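Side-chain contacts in hypothetical protein AQ_1575 (Aquifex aeolicus, PDB 1LFP), which is of uncertain function but probably binds DNA and may regulate transcription: residues E162-G167 with H171-V176; I157-E162 with E188-P193; G138-P143 with Y181-N186. One frame throughout, in Å; residues are numbered along the deposited sequence.

Contact 1: E162-G167 with H171-V176; sequences EDVQPG and HIIYTV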
ATOM      1  N   GLU A 162      14.284  -9.046  -4.517  1.00 32.90           N
ATOM      2  CA  GLU A 162      14.360  -9.652  -3.203  1.00 35.30           C
ATOM      3  C   GLU A 162      13.410 -10.859  -3.098  1.00 36.60           C
ATOM      4  O   GLU A 162      13.744 -11.876  -2.474  1.00 35.14           O
ATOM      5  CB  GLU A 162      14.010  -8.573  -2.164  1.00 46.32           C
ATOM      6  CG  GLU A 162      14.105  -8.987  -0.714  1.00 49.15           C
ATOM      7  CD  GLU A 162      15.532  -9.117  -0.212  1.00 50.52           C
ATOM      8  OE1 GLU A 162      15.694  -9.614   0.916  1.00 53.77           O
ATOM      9  OE2 GLU A 162      16.481  -8.725  -0.921  1.00 49.77           O
ATOM     10  N   ASP A 163      12.240 -10.753  -3.736  1.00 28.95           N
ATOM     11  CA  ASP A 163      11.229 -11.806  -3.687  1.00 28.76           C
ATOM     12  C   ASP A 163      10.159 -11.589  -4.756  1.00 30.01           C
ATOM     13  O   ASP A 163       9.802 -10.454  -5.066  1.00 28.08           O
ATOM     14  CB  ASP A 163      10.565 -11.793  -2.310  1.00 45.14           C
ATOM     15  CG  ASP A 163       9.722 -13.016  -2.057  1.00 45.52           C
ATOM     16  OD1 ASP A 163       8.979 -13.013  -1.052  1.00 47.18           O
ATOM     17  OD2 ASP A 163       9.813 -13.979  -2.854  1.00 47.07           O
ATOM     18  N   VAL A 164       9.641 -12.668  -5.334  1.00 33.48           N
ATOM     19  CA  VAL A 164       8.598 -12.516  -6.346  1.00 34.18           C
ATOM     20  C   VAL A 164       7.443 -13.474  -6.130  1.00 35.80           C
ATOM     21  O   VAL A 164       7.636 -14.636  -5.781  1.00 34.65           O
ATOM     22  CB  VAL A 164       9.147 -12.759  -7.742  1.00 39.94           C
ATOM     23  CG1 VAL A 164      10.207 -11.716  -8.061  1.00 37.73           C
ATOM     24  CG2 VAL A 164       9.743 -14.160  -7.804  1.00 40.04           C
ATOM     25  N   GLN A 165       6.235 -12.982  -6.326  1.00 34.77           N
ATOM     26  CA  GLN A 165       5.081 -13.847  -6.176  1.00 36.69           C
ATOM     27  C   GLN A 165       4.052 -13.571  -7.264  1.00 36.69           C
ATOM     28  O   GLN A 165       3.478 -12.495  -7.320  1.00 36.33           O
ATOM     29  CB  GLN A 165       4.464 -13.689  -4.780  1.00 46.13           C
ATOM     30  CG  GLN A 165       4.107 -12.281  -4.360  1.00 47.08           C
ATOM     31  CD  GLN A 165       3.654 -12.232  -2.911  1.00 47.90           C
ATOM     32  OE1 GLN A 165       4.443 -12.480  -1.998  1.00 48.01           O
ATOM     33  NE2 GLN A 165       2.377 -11.923  -2.691  1.00 49.20           N
ATOM     34  N   PRO A 166       3.811 -14.555  -8.148  1.00 44.75           N
ATOM     35  CA  PRO A 166       2.839 -14.378  -9.231  1.00 45.20           C
ATOM     36  C   PRO A 166       1.459 -14.095  -8.661  1.00 46.73           C
ATOM     37  O   PRO A 166       1.198 -14.368  -7.487  1.00 47.98           O
ATOM     38  CB  PRO A 166       2.880 -15.720  -9.968  1.00 40.96           C
ATOM     39  CG  PRO A 166       4.220 -16.307  -9.602  1.00 40.97           C
ATOM     40  CD  PRO A 166       4.349 -15.927  -8.149  1.00 41.53           C
ATOM     41  N   GLY A 167       0.582 -13.554  -9.499  1.00 46.75           N
ATOM     42  CA  GLY A 167      -0.773 -13.245  -9.087  1.00 49.51           C
ATOM     43  C   GLY A 167      -1.754 -13.515 -10.214  1.00 51.07           C
ATOM     44  O   GLY A 167      -1.371 -13.605 -11.380  1.00 51.47           O
ATOM     45  N   HIS A 171       1.190  -9.293 -10.323  1.00 32.51           N
ATOM     46  CA  HIS A 171       2.392  -9.972  -9.893  1.00 29.19           C
ATOM     47  C   HIS A 171       3.024  -8.984  -8.945  1.00 26.09           C
ATOM     48  O   HIS A 171       2.909  -7.786  -9.135  1.00 26.19           O
ATOM     49  CB  HIS A 171       3.280 -10.263 -11.099  1.00 28.94           C
ATOM     50  CG  HIS A 171       2.644 -11.181 -12.104  1.00 31.93           C
ATOM     51  ND1 HIS A 171       2.038 -12.369 -11.749  1.00 33.44           N
ATOM     52  CD2 HIS A 171       2.578 -11.116 -13.456  1.00 31.79           C
ATOM     53  CE1 HIS A 171       1.635 -12.997 -12.840  1.00 34.47           C
ATOM     54  NE2 HIS A 171       1.952 -12.259 -13.891  1.00 31.87           N
ATOM     55  N   ILE A 172       3.650  -9.489  -7.893  1.00 25.14           N
ATOM     56  CA  ILE A 172       4.270  -8.641  -6.909  1.00 23.87           C
ATOM     57  C   ILE A 172       5.763  -8.865  -6.837  1.00 23.62           C
ATOM     58  O   ILE A 172       6.230  -9.997  -6.747  1.00 24.85           O
ATOM     59  CB  ILE A 172       3.686  -8.919  -5.529  1.00 33.55           C
ATOM     60  CG1 ILE A 172       2.220  -8.489  -5.504  1.00 35.57           C
ATOM     61  CG2 ILE A 172       4.527  -8.244  -4.466  1.00 34.91           C
ATOM     62  CD1 ILE A 172       1.466  -8.985  -4.274  1.00 34.47           C
ATOM     63  N   ILE A 173       6.514  -7.770  -6.820  1.00 21.71           N
ATOM     64  CA  ILE A 173       7.956  -7.853  -6.747  1.00 22.70           C
ATOM     65  C   ILE A 173       8.418  -7.047  -5.562  1.00 21.70           C
ATOM     66  O   ILE A 173       8.018  -5.893  -5.405  1.00 21.60           O
ATOM     67  CB  ILE A 173       8.598  -7.286  -8.026  1.00 23.26           C
ATOM     68  CG1 ILE A 173       8.297  -8.231  -9.194  1.00 25.85           C
ATOM     69  CG2 ILE A 173      10.129  -7.125  -7.836  1.00 26.29           C
ATOM     70  CD1 ILE A 173       8.663  -7.665 -10.563  1.00 25.67           C
ATOM     71  N   TYR A 174       9.231  -7.664  -4.700  1.00 21.48           N
ATOM     72  CA  TYR A 174       9.749  -6.947  -3.549  1.00 20.30           C
ATOM     73  C   TYR A 174      11.187  -6.608  -3.777  1.00 20.19           C
ATOM     74  O   TYR A 174      11.915  -7.381  -4.402  1.00 22.30           O
ATOM     75  CB  TYR A 174       9.686  -7.797  -2.288  1.00 20.07           C
ATOM     76  CG  TYR A 174       8.321  -7.935  -1.730  1.00 19.16           C
ATOM     77  CD1 TYR A 174       7.818  -6.970  -0.867  1.00 19.99           C
ATOM     78  CD2 TYR A 174       7.533  -9.033  -2.020  1.00 23.32           C
ATOM     79  CE1 TYR A 174       6.591  -7.091  -0.307  1.00 21.05           C
ATOM     80  CE2 TYR A 174       6.272  -9.171  -1.445  1.00 22.56           C
ATOM     81  CZ  TYR A 174       5.814  -8.193  -0.586  1.00 24.49           C
ATOM     82  OH  TYR A 174       4.597  -8.317   0.034  1.00 27.04           O
ATOM     83  N   THR A 175      11.613  -5.478  -3.226  1.00 18.08           N
ATOM     84  CA  THR A 175      12.998  -5.051  -3.399  1.00 19.18           C
ATOM     85  C   THR A 175      13.569  -4.520  -2.091  1.00 17.76           C
ATOM     86  O   THR A 175      12.835  -4.366  -1.113  1.00 17.60           O
ATOM     87  CB  THR A 175      13.100  -3.891  -4.423  1.00 19.58           C
ATOM     88  OG1 THR A 175      12.811  -2.646  -3.778  1.00 19.46           O
ATOM     89  CG2 THR A 175      12.088  -4.095  -5.562  1.00 24.17           C
ATOM     90  N   VAL A 176      14.882  -4.263  -2.091  1.00 19.75           N
ATOM     91  CA  VAL A 176      15.588  -3.663  -0.950  1.00 21.62           C
ATOM     92  C   VAL A 176      14.946  -2.286  -0.984  1.00 21.01           C
ATOM     93  O   VAL A 176      14.876  -1.657  -2.049  1.00 21.80           O
ATOM     94  CB  VAL A 176      17.123  -3.568  -1.258  1.00 27.11           C
ATOM     95  CG1 VAL A 176      17.803  -2.571  -0.334  1.00 29.58           C
ATOM     96  CG2 VAL A 176      17.740  -4.950  -1.127  1.00 28.52           C
TER

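Contact 2: I157-E162 with E188-P193; sequences IEVGAE and EKLGVP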
ATOM      1  N   ILE A 157      14.221 -11.714 -11.684  1.00 21.77           N
ATOM      2  CA  ILE A 157      15.526 -12.271 -11.319  1.00 23.15           C
ATOM      3  C   ILE A 157      16.623 -11.506 -12.039  1.00 22.69           C
ATOM      4  O   ILE A 157      17.670 -11.165 -11.455  1.00 23.27           O
ATOM      5  CB  ILE A 157      15.610 -13.761 -11.712  1.00 28.84           C
ATOM      6  CG1 ILE A 157      14.667 -14.574 -10.830  1.00 30.80           C
ATOM      7  CG2 ILE A 157      17.037 -14.278 -11.574  1.00 28.69           C
ATOM      8  CD1 ILE A 157      14.448 -15.969 -11.342  1.00 34.17           C
ATOM      9  N   GLU A 158      16.391 -11.217 -13.317  1.00 20.40           N
ATOM     10  CA  GLU A 158      17.361 -10.512 -14.117  1.00 19.71           C
ATOM     11  C   GLU A 158      17.698  -9.150 -13.528  1.00 19.57           C
ATOM     12  O   GLU A 158      18.854  -8.739 -13.561  1.00 19.69           O
ATOM     13  CB  GLU A 158      16.824 -10.364 -15.562  1.00 23.59           C
ATOM     14  CG  GLU A 158      17.736  -9.639 -16.495  1.00 23.59           C
ATOM     15  CD  GLU A 158      17.182  -9.557 -17.920  1.00 23.50           C
ATOM     16  OE1 GLU A 158      17.830  -8.901 -18.755  1.00 24.20           O
ATOM     17  OE2 GLU A 158      16.107 -10.135 -18.198  1.00 24.26           O
ATOM     18  N   VAL A 159      16.705  -8.454 -12.961  1.00 19.71           N
ATOM     19  CA  VAL A 159      16.968  -7.122 -12.409  1.00 20.29           C
ATOM     20  C   VAL A 159      17.521  -7.249 -10.988  1.00 22.95           C
ATOM     21  O   VAL A 159      18.087  -6.307 -10.437  1.00 23.53           O
ATOM     22  CB  VAL A 159      15.671  -6.264 -12.368  1.00 24.76           C
ATOM     23  CG1 VAL A 159      15.949  -4.944 -11.680  1.00 27.65           C
ATOM     24  CG2 VAL A 159      15.175  -6.004 -13.796  1.00 25.27           C
ATOM     25  N   GLY A 160      17.328  -8.414 -10.391  1.00 17.50           N
ATOM     26  CA  GLY A 160      17.870  -8.634  -9.052  1.00 21.45           C
ATOM     27  C   GLY A 160      16.973  -8.402  -7.852  1.00 24.79           C
ATOM     28  O   GLY A 160      17.435  -7.875  -6.833  1.00 26.67           O
ATOM     29  N   ALA A 161      15.725  -8.852  -7.932  1.00 26.95           N
ATOM     30  CA  ALA A 161      14.750  -8.687  -6.843  1.00 28.53           C
ATOM     31  C   ALA A 161      14.971  -9.484  -5.559  1.00 30.70           C
ATOM     32  O   ALA A 161      15.701 -10.476  -5.518  1.00 30.96           O
ATOM     33  CB  ALA A 161      13.350  -8.974  -7.361  1.00 32.98           C
ATOM     34  N   GLU A 162      14.284  -9.046  -4.517  1.00 32.90           N
ATOM     35  CA  GLU A 162      14.360  -9.652  -3.203  1.00 35.30           C
ATOM     36  C   GLU A 162      13.410 -10.859  -3.098  1.00 36.60           C
ATOM     37  O   GLU A 162      13.744 -11.876  -2.474  1.00 35.14           O
ATOM     38  CB  GLU A 162      14.010  -8.573  -2.164  1.00 46.32           C
ATOM     39  CG  GLU A 162      14.105  -8.987  -0.714  1.00 49.15           C
ATOM     40  CD  GLU A 162      15.532  -9.117  -0.212  1.00 50.52           C
ATOM     41  OE1 GLU A 162      15.694  -9.614   0.916  1.00 53.77           O
ATOM     42  OE2 GLU A 162      16.481  -8.725  -0.921  1.00 49.77           O
ATOM     43  N   GLU A 188      11.144  -1.261 -16.188  1.00 18.78           N
ATOM     44  CA  GLU A 188      10.454  -0.622 -17.309  1.00 20.89           C
ATOM     45  C   GLU A 188      11.381  -0.596 -18.529  1.00 23.15           C
ATOM     46  O   GLU A 188      10.905  -0.691 -19.653  1.00 23.20           O
ATOM     47  CB  GLU A 188       9.935   0.780 -16.945  1.00 32.83           C
ATOM     48  CG  GLU A 188      10.803   1.655 -16.091  1.00 37.53           C
ATOM     49  CD  GLU A 188       9.987   2.688 -15.300  1.00 37.03           C
ATOM     50  OE1 GLU A 188      10.553   3.728 -14.909  1.00 40.43           O
ATOM     51  OE2 GLU A 188       8.783   2.466 -15.055  1.00 40.79           O
ATOM     52  N   LYS A 189      12.689  -0.473 -18.294  1.00 20.06           N
ATOM     53  CA  LYS A 189      13.695  -0.455 -19.366  1.00 23.36           C
ATOM     54  C   LYS A 189      13.730  -1.796 -20.112  1.00 22.52           C
ATOM     55  O   LYS A 189      14.305  -1.884 -21.204  1.00 23.61           O
ATOM     56  CB  LYS A 189      15.062  -0.135 -18.766  1.00 37.21           C
ATOM     57  CG  LYS A 189      16.162   0.120 -19.762  1.00 45.12           C
ATOM     58  CD  LYS A 189      16.870   1.421 -19.440  1.00 47.23           C
ATOM     59  CE  LYS A 189      17.368   1.457 -17.992  1.00 50.83           C
ATOM     60  NZ  LYS A 189      18.090   2.730 -17.669  1.00 53.34           N
ATOM     61  N   LEU A 190      13.123  -2.828 -19.521  1.00 21.52           N
ATOM     62  CA  LEU A 190      13.012  -4.157 -20.126  1.00 21.63           C
ATOM     63  C   LEU A 190      11.601  -4.416 -20.631  1.00 23.03           C
ATOM     64  O   LEU A 190      11.253  -5.547 -20.967  1.00 24.95           O
ATOM     65  CB  LEU A 190      13.381  -5.262 -19.138  1.00 22.48           C
ATOM     66  CG  LEU A 190      14.729  -5.049 -18.479  1.00 18.47           C
ATOM     67  CD1 LEU A 190      15.020  -6.272 -17.602  1.00 20.50           C
ATOM     68  CD2 LEU A 190      15.822  -4.828 -19.506  1.00 24.20           C
ATOM     69  N   GLY A 191      10.772  -3.374 -20.654  1.00 23.90           N
ATOM     70  CA  GLY A 191       9.417  -3.523 -21.171  1.00 26.99           C
ATOM     71  C   GLY A 191       8.288  -3.884 -20.224  1.00 26.54           C
ATOM     72  O   GLY A 191       7.129  -3.988 -20.631  1.00 30.27           O
ATOM     73  N   VAL A 192       8.611  -4.070 -18.948  1.00 23.35           N
ATOM     74  CA  VAL A 192       7.612  -4.438 -17.954  1.00 21.67           C
ATOM     75  C   VAL A 192       6.786  -3.246 -17.470  1.00 21.32           C
ATOM     76  O   VAL A 192       7.352  -2.257 -17.008  1.00 20.80           O
ATOM     77  CB  VAL A 192       8.287  -5.070 -16.706  1.00 20.57           C
ATOM     78  CG1 VAL A 192       7.192  -5.617 -15.745  1.00 25.92           C
ATOM     79  CG2 VAL A 192       9.243  -6.170 -17.112  1.00 22.75           C
ATOM     80  N   PRO A 193       5.448  -3.309 -17.603  1.00 21.83           N
ATOM     81  CA  PRO A 193       4.592  -2.209 -17.147  1.00 23.41           C
ATOM     82  C   PRO A 193       4.506  -2.193 -15.613  1.00 23.71           C
ATOM     83  O   PRO A 193       4.411  -3.248 -14.984  1.00 25.16           O
ATOM     84  CB  PRO A 193       3.252  -2.528 -17.787  1.00 36.23           C
ATOM     85  CG  PRO A 193       3.242  -4.012 -17.815  1.00 38.09           C
ATOM     86  CD  PRO A 193       4.653  -4.379 -18.224  1.00 33.78           C
TER

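Contact 3: G138-P143 with Y181-N186; sequences GYIEVP and YEVKEN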
ATOM      1  N   GLY A 138      10.747  -2.472  -0.714  1.00 15.90           N
ATOM      2  CA  GLY A 138      10.169  -1.804  -1.871  1.00 16.11           C
ATOM      3  C   GLY A 138       9.143  -2.797  -2.392  1.00 16.87           C
ATOM      4  O   GLY A 138       9.354  -3.988  -2.305  1.00 16.63           O
ATOM      5  N   TYR A 139       8.058  -2.297  -2.971  1.00 17.00           N
ATOM      6  CA  TYR A 139       6.994  -3.135  -3.472  1.00 17.66           C
ATOM      7  C   TYR A 139       6.576  -2.638  -4.846  1.00 19.51           C
ATOM      8  O   TYR A 139       6.259  -1.470  -5.012  1.00 18.96           O
ATOM      9  CB  TYR A 139       5.836  -3.019  -2.474  1.00 20.65           C
ATOM     10  CG  TYR A 139       4.577  -3.715  -2.844  1.00 19.26           C
ATOM     11  CD1 TYR A 139       3.533  -3.030  -3.459  1.00 25.08           C
ATOM     12  CD2 TYR A 139       4.385  -5.053  -2.488  1.00 25.30           C
ATOM     13  CE1 TYR A 139       2.310  -3.659  -3.697  1.00 24.28           C
ATOM     14  CE2 TYR A 139       3.179  -5.693  -2.725  1.00 26.24           C
ATOM     15  CZ  TYR A 139       2.145  -4.996  -3.330  1.00 28.61           C
ATOM     16  OH  TYR A 139       0.951  -5.644  -3.593  1.00 29.68           O
ATOM     17  N   ILE A 140       6.574  -3.547  -5.818  1.00 23.32           N
ATOM     18  CA  ILE A 140       6.217  -3.227  -7.193  1.00 22.93           C
ATOM     19  C   ILE A 140       5.118  -4.131  -7.679  1.00 23.79           C
ATOM     20  O   ILE A 140       5.195  -5.350  -7.488  1.00 23.62           O
ATOM     21  CB  ILE A 140       7.454  -3.393  -8.114  1.00 19.37           C
ATOM     22  CG1 ILE A 140       8.491  -2.320  -7.740  1.00 19.42           C
ATOM     23  CG2 ILE A 140       7.017  -3.295  -9.605  1.00 21.39           C
ATOM     24  CD1 ILE A 140       9.919  -2.544  -8.331  1.00 18.24           C
ATOM     25  N   GLU A 141       4.094  -3.549  -8.304  1.00 23.34           N
ATOM     26  CA  GLU A 141       2.982  -4.329  -8.833  1.00 25.57           C
ATOM     27  C   GLU A 141       3.035  -4.253 -10.345  1.00 24.88           C
ATOM     28  O   GLU A 141       3.297  -3.195 -10.890  1.00 25.48           O
ATOM     29  CB  GLU A 141       1.628  -3.781  -8.345  1.00 28.75           C
ATOM     30  CG  GLU A 141       1.091  -4.525  -7.122  1.00 30.88           C
ATOM     31  CD  GLU A 141      -0.154  -3.897  -6.510  1.00 34.09           C
ATOM     32  OE1 GLU A 141      -1.022  -3.397  -7.275  1.00 32.91           O
ATOM     33  OE2 GLU A 141      -0.260  -3.918  -5.254  1.00 36.11           O
ATOM     34  N   VAL A 142       2.805  -5.385 -10.999  1.00 25.83           N
ATOM     35  CA  VAL A 142       2.811  -5.453 -12.469  1.00 25.21           C
ATOM     36  C   VAL A 142       1.591  -6.244 -12.895  1.00 24.70           C
ATOM     37  O   VAL A 142       1.313  -7.336 -12.391  1.00 27.45           O
ATOM     38  CB  VAL A 142       4.117  -6.126 -13.003  1.00 29.30           C
ATOM     39  CG1 VAL A 142       4.419  -7.337 -12.218  1.00 32.27           C
ATOM     40  CG2 VAL A 142       3.990  -6.491 -14.485  1.00 26.49           C
ATOM     41  N   PRO A 143       0.831  -5.698 -13.836  1.00 26.02           N
ATOM     42  CA  PRO A 143      -0.383  -6.341 -14.346  1.00 26.88           C
ATOM     43  C   PRO A 143      -0.192  -7.725 -14.985  1.00 27.85           C
ATOM     44  O   PRO A 143       0.538  -7.891 -15.960  1.00 28.99           O
ATOM     45  CB  PRO A 143      -0.954  -5.289 -15.307  1.00 24.06           C
ATOM     46  CG  PRO A 143       0.206  -4.397 -15.650  1.00 25.68           C
ATOM     47  CD  PRO A 143       0.981  -4.332 -14.356  1.00 24.43           C
ATOM     48  N   TYR A 181      13.342   2.406  -6.662  1.00 17.89           N
ATOM     49  CA  TYR A 181      13.215   3.123  -7.919  1.00 18.97           C
ATOM     50  C   TYR A 181      14.208   2.652  -8.957  1.00 19.44           C
ATOM     51  O   TYR A 181      13.964   2.760 -10.171  1.00 19.49           O
ATOM     52  CB  TYR A 181      13.330   4.632  -7.677  1.00 25.32           C
ATOM     53  CG  TYR A 181      12.284   5.114  -6.698  1.00 25.96           C
ATOM     54  CD1 TYR A 181      10.932   4.931  -6.949  1.00 27.02           C
ATOM     55  CD2 TYR A 181      12.661   5.739  -5.516  1.00 27.41           C
ATOM     56  CE1 TYR A 181       9.965   5.367  -6.035  1.00 26.50           C
ATOM     57  CE2 TYR A 181      11.734   6.170  -4.605  1.00 28.37           C
ATOM     58  CZ  TYR A 181      10.385   5.986  -4.864  1.00 26.84           C
ATOM     59  OH  TYR A 181       9.484   6.433  -3.928  1.00 24.57           O
ATOM     60  N   GLU A 182      15.303   2.080  -8.482  1.00 23.70           N
ATOM     61  CA  GLU A 182      16.313   1.591  -9.401  1.00 24.04           C
ATOM     62  C   GLU A 182      15.771   0.352 -10.049  1.00 23.90           C
ATOM     63  O   GLU A 182      15.952   0.142 -11.246  1.00 23.85           O
ATOM     64  CB  GLU A 182      17.604   1.283  -8.655  1.00 37.55           C
ATOM     65  CG  GLU A 182      18.771   0.969  -9.555  1.00 43.69           C
ATOM     66  CD  GLU A 182      20.017   0.616  -8.765  1.00 48.48           C
ATOM     67  OE1 GLU A 182      20.616   1.523  -8.144  1.00 51.48           O
ATOM     68  OE2 GLU A 182      20.389  -0.574  -8.757  1.00 51.13           O
ATOM     69  N   VAL A 183      15.119  -0.500  -9.251  1.00 22.10           N
ATOM     70  CA  VAL A 183      14.543  -1.720  -9.803  1.00 18.60           C
ATOM     71  C   VAL A 183      13.375  -1.392 -10.751  1.00 18.26           C
ATOM     72  O   VAL A 183      13.255  -1.962 -11.826  1.00 18.71           O
ATOM     73  CB  VAL A 183      14.080  -2.643  -8.659  1.00 18.73           C
ATOM     74  CG1 VAL A 183      13.195  -3.763  -9.183  1.00 18.78           C
ATOM     75  CG2 VAL A 183      15.317  -3.212  -7.977  1.00 20.00           C
ATOM     76  N   LYS A 184      12.529  -0.448 -10.350  1.00 17.09           N
ATOM     77  CA  LYS A 184      11.399  -0.041 -11.149  1.00 17.18           C
ATOM     78  C   LYS A 184      11.904   0.388 -12.526  1.00 19.91           C
ATOM     79  O   LYS A 184      11.385  -0.050 -13.562  1.00 19.43           O
ATOM     80  CB  LYS A 184      10.690   1.159 -10.503  1.00 19.42           C
ATOM     81  CG  LYS A 184       9.567   1.764 -11.356  1.00 21.13           C
ATOM     82  CD  LYS A 184       8.917   2.916 -10.563  1.00 22.98           C
ATOM     83  CE  LYS A 184       7.786   3.551 -11.325  1.00 26.49           C
ATOM     84  NZ  LYS A 184       8.253   4.518 -12.350  1.00 29.31           N
ATOM     85  N   GLU A 185      12.929   1.242 -12.503  1.00 22.72           N
ATOM     86  CA  GLU A 185      13.538   1.780 -13.732  1.00 25.01           C
ATOM     87  C   GLU A 185      14.066   0.659 -14.629  1.00 25.00           C
ATOM     88  O   GLU A 185      13.801   0.609 -15.838  1.00 23.10           O
ATOM     89  CB  GLU A 185      14.685   2.716 -13.355  1.00 40.97           C
ATOM     90  CG  GLU A 185      15.090   3.658 -14.458  1.00 49.23           C
ATOM     91  CD  GLU A 185      14.706   5.096 -14.152  1.00 52.89           C
ATOM     92  OE1 GLU A 185      15.302   5.688 -13.219  1.00 55.91           O
ATOM     93  OE2 GLU A 185      13.805   5.626 -14.837  1.00 54.78           O
ATOM     94  N   ASN A 186      14.801  -0.266 -14.029  1.00 25.04           N
ATOM     95  CA  ASN A 186      15.355  -1.381 -14.794  1.00 24.22           C
ATOM     96  C   ASN A 186      14.296  -2.299 -15.369  1.00 23.49           C
ATOM     97  O   ASN A 186      14.493  -2.900 -16.430  1.00 22.28           O
ATOM     98  CB  ASN A 186      16.329  -2.154 -13.912  1.00 32.25           C
ATOM     99  CG  ASN A 186      17.645  -1.419 -13.728  1.00 34.49           C
ATOM    100  OD1 ASN A 186      18.389  -1.684 -12.789  1.00 38.49           O
ATOM    101  ND2 ASN A 186      17.943  -0.496 -14.640  1.00 37.75           N
TER

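Contact 1: E162-G167 with H171-V176
Gln165 lies alongside Ile172, both pointing the same way from an antiparallel hairpin. Gln165 CG sits between the backbone N and the carbonyl carbon (chi1 54°), and from there the extended chain runs past the isoleucine, Gln165 CG 3.6 Å from Ile172 CB and Gln165 NE2 3.5 Å from Ile172 CD1. Beyond it the amide, steeply turned against the Tyr174 ring, brings Gln165 OE1 to the ring edge in its plane, 3.8 Å from Tyr174 CE2. On the other face Val164 CG1 meets Ile173 CG1 at 4.1 Å. A classic beta bulge sets Glu162 and Asp163 together opposite Tyr174: Glu162 N donates to Tyr174 O at 2.9 Å, and Asp163 N makes a weak bond to the same oxygen. At the turn end, His171 ND1 accepts the N-H of Gly167 at 2.9 Å, 17° out of the ring plane. A leucine at His171 would probably leave the Gly167 N-H without this acceptor and let the turn end shift. Strand 163-165 is the sheet edge; strand 170-175 is hydrogen-bonded along its other edge to strand 134-143. Helix 149-159 covers Val164 and His171, Ile173 packs on Leu187 of helix 180-188, and Asp163 salt-bridges Lys202.

Contact 2: I157-E162 with E188-P193
Two helix ends, each closed by a Schellman motif, come together where Leu190 touches Glu158 and Val159. Gly160 is the C-prime residue of helix 149-159 and Gly191 that of helix 180-188. Both have positive phi, where a side chain would collide with the preceding carbonyl oxygen, which favours glycine. In the second motif the defining bond runs from Val192 N to Leu187 O; inside it lies the shorter-range bond from Gly191 N to Glu188 O, 2.9 Å, which also closes the type I turn that presents Leu190. One methyl does all the touching: Leu190 CD1 lies 3.8 Å from Val159 CG2, the two side chains running antiparallel past one another, and 3.9 Å from Glu158 CD. The glutamate reaches it fully extended, CG anti to its N (chi1 180°), and arrives from the direction opposite to the leucine. The backbones stay well apart, with Val159 CA 9.2 Å from Leu190 CA. Val159 also packs on Val183, Asn186 and Leu187, and Lys155 NZ makes a hydrogen bond to Leu190 O. No hydrogen bond links the two segments themselves, and only 104 Å² is buried. Glu158 is exposed, so its charge probably stays largely open to solvent, and the contact is likely to be weak van der Waals packing.

Contact 3: G138-P143 with Y181-N186
Ile140 and Val183 make the apolar part of this contact, a strand residue meeting a helix residue in the interior. The isoleucine points toward the helix, and its CG1 stands anti to the carbonyl carbon (chi1 -67°) with chi2 near 166°, which carries CD1 across to the helix. There Ile140 CD1 comes within 3.6 Å of Val183 CG1, the two side chains crossing at a slant. The same methyl, Ile140 CD1, is 3.9 Å from Lys184 N, so it touches both the Val183 side chain and the backbone of Lys184. All three touching residues are buried, although the segments bury just 97 Å² between them, and their nearest CA atoms, those of Ile140 and Lys184, stay 7.3 Å apart.

No polar interaction crosses this packing. On the helix side, Lys184 leads its extended chain away from the strand, and its NZ forms a salt bridge with Glu54 of helix 47-58. On the opposite face of the strand from Ile140, Tyr139 OH donates to Glu141 OE2 at 2.7 Å, meeting the carboxylate on its anti side; the bond would help fix how both groups are turned. Glu141 OE1 also lies near Glu195 OE2, a pairing of like charges that may raise the proton affinity of one carboxylate.

Strand 134-143 is an inner strand of the antiparallel sheet, hydrogen-bonded to strand 170-175 on one flank and strand 196-203 on the other. Helix 180-188 packs on the face bearing Ile140, and its Tyr181 and Lys184 also touch helix 47-58.

All three contacts belong to one beta-alpha-beta-beta-alpha-beta unit whose strand order matches a ferredoxin-like fold. Contact 3 lies in its buried core, contact 1 is partly buried at the sheet edge, and contact 2 lies on the surface where the two helices end. Contacts 1 and 3 serve the same sheet, since strand 170-175 bonds through Ile173 O to Ile140 N. Contacts 1 and 2 have Glu162 in common, where the chain leaves helix 149-159 for strand 163-165. Contact 2 takes up the loop that follows the helix of contact 3, and Val192 packs on Val142. Chemistry follows place: backbone hydrogen bonds dominate contact 1, whereas contacts 2 and 3 each rest on one methyl.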